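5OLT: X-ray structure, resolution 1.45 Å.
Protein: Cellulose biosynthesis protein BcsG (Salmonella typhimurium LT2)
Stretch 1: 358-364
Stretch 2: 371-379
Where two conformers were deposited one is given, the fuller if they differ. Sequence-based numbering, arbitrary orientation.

Stretch 1 358-364: ANAVVIQ
Stretch 2, residues 371-379: VRLNGGDWV

How do the two stretches lie together? Strand 360-364 runs antiparallel to strand 371-373, their directions 165° apart and their axes 4.7 Å at closest approach. Ala360 pairs with Leu373, Val361 with Arg372 and Val362 with Val371, all in extended conformation. The hydrogen-bonded pair is central: Val361 N donates to Arg372 O at 3.0 Å, and Arg372 N to Val361 O at 2.8 Å, both nearly straight.

Why does Val361, phi/psi -122/137, cover the most surface? Its side chain, chi1 t, shares a sheet face with Arg372. Its CG1 lies 3.9 Å from Trp378 CH2, while CG2 sits 4.0 Å from Arg372 NH2. A compact branched residue suits this buried place. Arg372 reaches out with chi1 t, chi2 t, chi3 p and chi4 -170°, its NH1 being hydrogen-bonded elsewhere in the structure.

What does Trp378 add from beyond the strand? With chi1 m and chi2 89°, its buried indole offers a broad apolar surface. Ile363, chi1 p and chi2 t, places CD1 over one face, 4.1 Å from the centroid of the six-membered ring of Trp378, and Ile363 CG2 approaches Trp378 CH2 to 3.8 Å. On the other sheet face, Val362 CG2 (chi1 t) meets Val371 CG2 (chi1 p) at 4.0 Å, and Ala360 CB meets Leu373 CD2 at 4.1 Å.

How is the exposed end closed? Asn359, phi/psi -110/-2, pairs with Asn374 twice: Asn374 N donates to Asn359 O at 2.8 Å, and Asn359 ND2 to Asn374 OD1 at 2.7 Å. Both have chi1 m, with chi2 89° and -61° respectively. Asn374 and Gly375, at 54/38 and 81/2, form the middle of a type I' turn from Leu373 to Gly376; a CB on Gly375 would jam against the preceding carbonyl.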

ATOM      1  N   ALA A 358      -7.869  16.153  -4.091  1.00 14.18           N
ATOM      2  CA  ALA A 358      -9.146  16.851  -4.381  1.00 15.33           C
ATOM      3  C   ALA A 358      -9.074  17.717  -5.623  1.00 16.59           C
ATOM      4  O   ALA A 358     -10.023  17.765  -6.415  1.00 21.08           O
ATOM      5  CB  ALA A 358      -9.619  17.684  -3.202  1.00 17.65           C
ATOM      6  N   ASN A 359      -7.917  18.331  -5.833  1.00 14.39           N
ATOM      7  CA  ASN A 359      -7.843  19.356  -6.855  1.00 18.21           C
ATOM      8  C   ASN A 359      -7.056  19.020  -8.106  1.00 17.31           C
ATOM      9  O   ASN A 359      -6.954  19.823  -9.019  1.00 20.64           O
ATOM     10  CB  ASN A 359      -7.232  20.613  -6.220  1.00 24.70           C
ATOM     11  CG  ASN A 359      -8.124  21.259  -5.179  1.00 26.12           C
ATOM     12  OD1 ASN A 359      -8.083  20.931  -3.981  1.00 30.14           O
ATOM     13  ND2 ASN A 359      -8.891  22.250  -5.623  1.00 30.33           N
ATOM     14  N   ALA A 360      -6.470  17.830  -8.147  1.00 14.37           N
ATOM     15  CA  ALA A 360      -5.520  17.529  -9.203  1.00 12.65           C
ATOM     16  C   ALA A 360      -5.545  16.057  -9.523  1.00 11.85           C
ATOM     17  O   ALA A 360      -5.678  15.219  -8.616  1.00 12.57           O
ATOM     18  CB  ALA A 360      -4.114  17.921  -8.762  1.00 14.75           C
ATOM     19  N   VAL A 361      -5.417  15.763 -10.820  1.00 11.44           N
ATOM     20  CA  VAL A 361      -5.206  14.374 -11.304  1.00  9.97           C
ATOM     21  C   VAL A 361      -3.908  14.346 -12.106  1.00 10.51           C
ATOM     22  O   VAL A 361      -3.626  15.271 -12.887  1.00 11.28           O
ATOM     23  CB  VAL A 361      -6.374  13.902 -12.217  1.00 10.87           C
ATOM     24  CG1 VAL A 361      -6.179  12.455 -12.608  1.00 11.34           C
ATOM     25  CG2 VAL A 361      -7.764  14.043 -11.549  1.00 12.74           C
ATOM     26  N   VAL A 362      -3.110  13.295 -11.875  1.00  9.68           N
ATOM     27  CA  VAL A 362      -1.886  13.087 -12.629  1.00  9.60           C
ATOM     28  C   VAL A 362      -2.023  11.719 -13.293  1.00  9.45           C
ATOM     29  O   VAL A 362      -2.390  10.728 -12.645  1.00  9.66           O
ATOM     30  CB  VAL A 362      -0.639  13.113 -11.725  1.00  9.57           C
ATOM     31  CG1 VAL A 362       0.602  12.710 -12.499  1.00 11.66           C
ATOM     32  CG2 VAL A 362      -0.462  14.511 -11.161  1.00 10.73           C
ATOM     33  N   ILE A 363      -1.681  11.669 -14.577  1.00  9.26           N
ATOM     34  CA  ILE A 363      -1.651  10.400 -15.340  1.00  9.86           C
ATOM     35  C   ILE A 363      -0.375  10.307 -16.149  1.00 10.12           C
ATOM     36  O   ILE A 363       0.322  11.311 -16.353  1.00 11.54           O
ATOM     37  CB  ILE A 363      -2.875  10.238 -16.297  1.00 10.47           C
ATOM     38  CG1 ILE A 363      -2.802  11.230 -17.473  1.00 11.62           C
ATOM     39  CG2 ILE A 363      -4.172  10.402 -15.476  1.00 11.35           C
ATOM     40  CD1 ILE A 363      -3.943  11.093 -18.494  1.00 13.67           C
ATOM     41  N   GLN A 364      -0.070   9.086 -16.587  1.00 10.65           N
ATOM     42  CA  GLN A 364       0.946   8.844 -17.609  1.00 11.63           C
ATOM     43  C   GLN A 364       0.208   8.536 -18.897  1.00 12.36           C
ATOM     44  O   GLN A 364      -0.658   7.675 -18.911  1.00 14.54           O
ATOM     45  CB  GLN A 364       1.848   7.676 -17.230  1.00 14.91           C
ATOM     46  CG  GLN A 364       2.700   7.920 -16.004  1.00 17.81           C
ATOM     47  CD  GLN A 364       3.965   8.701 -16.298  1.00 20.31           C
ATOM     48  OE1 GLN A 364       4.310   8.950 -17.445  1.00 23.91           O
ATOM     49  NE2 GLN A 364       4.669   9.055 -15.258  1.00 22.54           N
ATOM     50  N   VAL A 371      -0.800  16.621 -15.932  1.00 10.23           N
ATOM     51  CA  VAL A 371      -1.586  17.004 -14.786  1.00 10.33           C
ATOM     52  C   VAL A 371      -2.834  17.793 -15.217  1.00 10.21           C
ATOM     53  O   VAL A 371      -2.741  18.642 -16.121  1.00 12.03           O
ATOM     54  CB  VAL A 371      -0.729  17.776 -13.726  1.00 11.52           C
ATOM     55  CG1 VAL A 371      -0.099  19.048 -14.274  1.00 13.35           C
ATOM     56  CG2 VAL A 371      -1.558  18.079 -12.487  1.00 12.78           C
ATOM     57  N   ARG A 372      -3.953  17.532 -14.542  1.00  9.84           N
ATOM     58  CA  ARG A 372      -5.192  18.310 -14.734  1.00 11.28           C
ATOM     59  C   ARG A 372      -5.574  18.936 -13.421  1.00 11.60           C
ATOM     60  O   ARG A 372      -5.761  18.249 -12.410  1.00 12.09           O
ATOM     61  CB  ARG A 372      -6.330  17.402 -15.190  1.00 12.84           C
ATOM     62  CG  ARG A 372      -7.533  18.232 -15.631  1.00 13.50           C
ATOM     63  CD  ARG A 372      -8.671  17.362 -16.120  1.00 15.78           C
ATOM     64  NE  ARG A 372      -9.266  16.617 -15.016  1.00 15.35           N
ATOM     65  CZ  ARG A 372     -10.147  15.628 -15.175  1.00 15.11           C
ATOM     66  NH1 ARG A 372     -10.487  15.221 -16.419  1.00 15.67           N
ATOM     67  NH2 ARG A 372     -10.665  15.045 -14.101  1.00 16.87           N
ATOM     68  N   LEU A 373      -5.638  20.263 -13.430  1.00 13.82           N
ATOM     69  CA  LEU A 373      -6.022  21.017 -12.235  1.00 15.08           C
ATOM     70  C   LEU A 373      -7.523  21.307 -12.316  1.00 16.80           C
ATOM     71  O   LEU A 373      -7.997  21.924 -13.283  1.00 17.85           O
ATOM     72  CB  LEU A 373      -5.157  22.293 -12.155  1.00 15.76           C
ATOM     73  CG  LEU A 373      -3.637  22.028 -12.181  1.00 16.34           C
ATOM     74  CD1 LEU A 373      -2.846  23.299 -12.303  1.00 18.13           C
ATOM     75  CD2 LEU A 373      -3.186  21.210 -10.956  1.00 17.89           C
ATOM     76  N   ASN A 374      -8.274  20.790 -11.337  1.00 17.29           N
ATOM     77  CA  ASN A 374      -9.688  21.079 -11.125  1.00 20.24           C
ATOM     78  C   ASN A 374     -10.542  20.854 -12.334  1.00 22.26           C
ATOM     79  O   ASN A 374     -11.479  21.630 -12.581  1.00 27.55           O
ATOM     80  CB  ASN A 374      -9.869  22.527 -10.598  1.00 23.70           C
ATOM     81  CG  ASN A 374      -9.104  22.771  -9.292  1.00 28.08           C
ATOM     82  OD1 ASN A 374      -9.380  22.105  -8.282  1.00 31.53           O
ATOM     83  ND2 ASN A 374      -8.137  23.725  -9.300  1.00 28.77           N
ATOM     84  N   GLY A 375     -10.240  19.811 -13.107  1.00 20.82           N
ATOM     85  CA  GLY A 375     -11.111  19.485 -14.226  1.00 22.57           C
ATOM     86  C   GLY A 375     -10.894  20.326 -15.475  1.00 27.86           C
ATOM     87  O   GLY A 375     -11.590  20.108 -16.468  1.00 34.84           O
ATOM     88  N   GLY A 376      -9.916  21.242 -15.433  1.00 29.16           N
ATOM     89  CA  GLY A 376      -9.490  22.064 -16.578  1.00 23.62           C
ATOM     90  C   GLY A 376      -8.718  21.309 -17.680  1.00 23.26           C
ATOM     91  O   GLY A 376      -8.863  20.088 -17.812  1.00 24.89           O
ATOM     92  N   ASP A 377      -7.935  22.025 -18.486  1.00 22.06           N
ATOM     93  CA  ASP A 377      -7.114  21.438 -19.575  0.70 22.24           C
ATOM     94  C   ASP A 377      -5.882  20.721 -19.022  1.00 20.20           C
ATOM     95  O   ASP A 377      -5.214  21.250 -18.129  1.00 22.34           O
ATOM     96  CB  ASP A 377      -6.562  22.509 -20.523  0.70 25.57           C
ATOM     97  CG  ASP A 377      -7.634  23.170 -21.395  0.70 30.63           C
ATOM     98  OD1 ASP A 377      -8.598  22.501 -21.855  0.70 30.56           O
ATOM     99  OD2 ASP A 377      -7.479  24.379 -21.643  0.70 37.05           O
ATOM    100  N   TRP A 378      -5.556  19.565 -19.594  1.00 16.08           N
ATOM    101  CA  TRP A 378      -4.323  18.864 -19.241  1.00 14.23           C
ATOM    102  C   TRP A 378      -3.103  19.640 -19.676  1.00 14.98           C
ATOM    103  O   TRP A 378      -3.082  20.273 -20.753  1.00 18.31           O
ATOM    104  CB  TRP A 378      -4.282  17.461 -19.860  1.00 13.55           C
ATOM    105  CG  TRP A 378      -5.343  16.567 -19.327  1.00 12.41           C
ATOM    106  CD1 TRP A 378      -6.604  16.414 -19.823  1.00 12.96           C
ATOM    107  CD2 TRP A 378      -5.241  15.644 -18.221  1.00 12.01           C
ATOM    108  NE1 TRP A 378      -7.313  15.519 -19.078  1.00 12.56           N
ATOM    109  CE2 TRP A 378      -6.502  15.010 -18.086  1.00 10.99           C
ATOM    110  CE3 TRP A 378      -4.217  15.332 -17.304  1.00 10.92           C
ATOM    111  CZ2 TRP A 378      -6.776  14.074 -17.085  1.00 11.79           C
ATOM    112  CZ3 TRP A 378      -4.487  14.415 -16.304  1.00 11.64           C
ATOM    113  CH2 TRP A 378      -5.750  13.759 -16.216  1.00 12.17           C
ATOM    114  N   VAL A 379      -2.061  19.582 -18.858  1.00 13.65           N
ATOM    115  CA  VAL A 379      -0.760  20.191 -19.198  1.00 14.34           C
ATOM    116  C   VAL A 379       0.321  19.190 -18.856  1.00 13.17           C
ATOM    117  O   VAL A 379       0.153  18.397 -17.917  1.00 14.31           O
ATOM    118  CB  VAL A 379      -0.489  21.551 -18.476  1.00 18.28           C
ATOM    119  CG1 VAL A 379      -1.305  22.663 -19.114  1.00 23.49           C
ATOM    120  CG2 VAL A 379      -0.722  21.488 -16.979  1.00 21.93           C
TER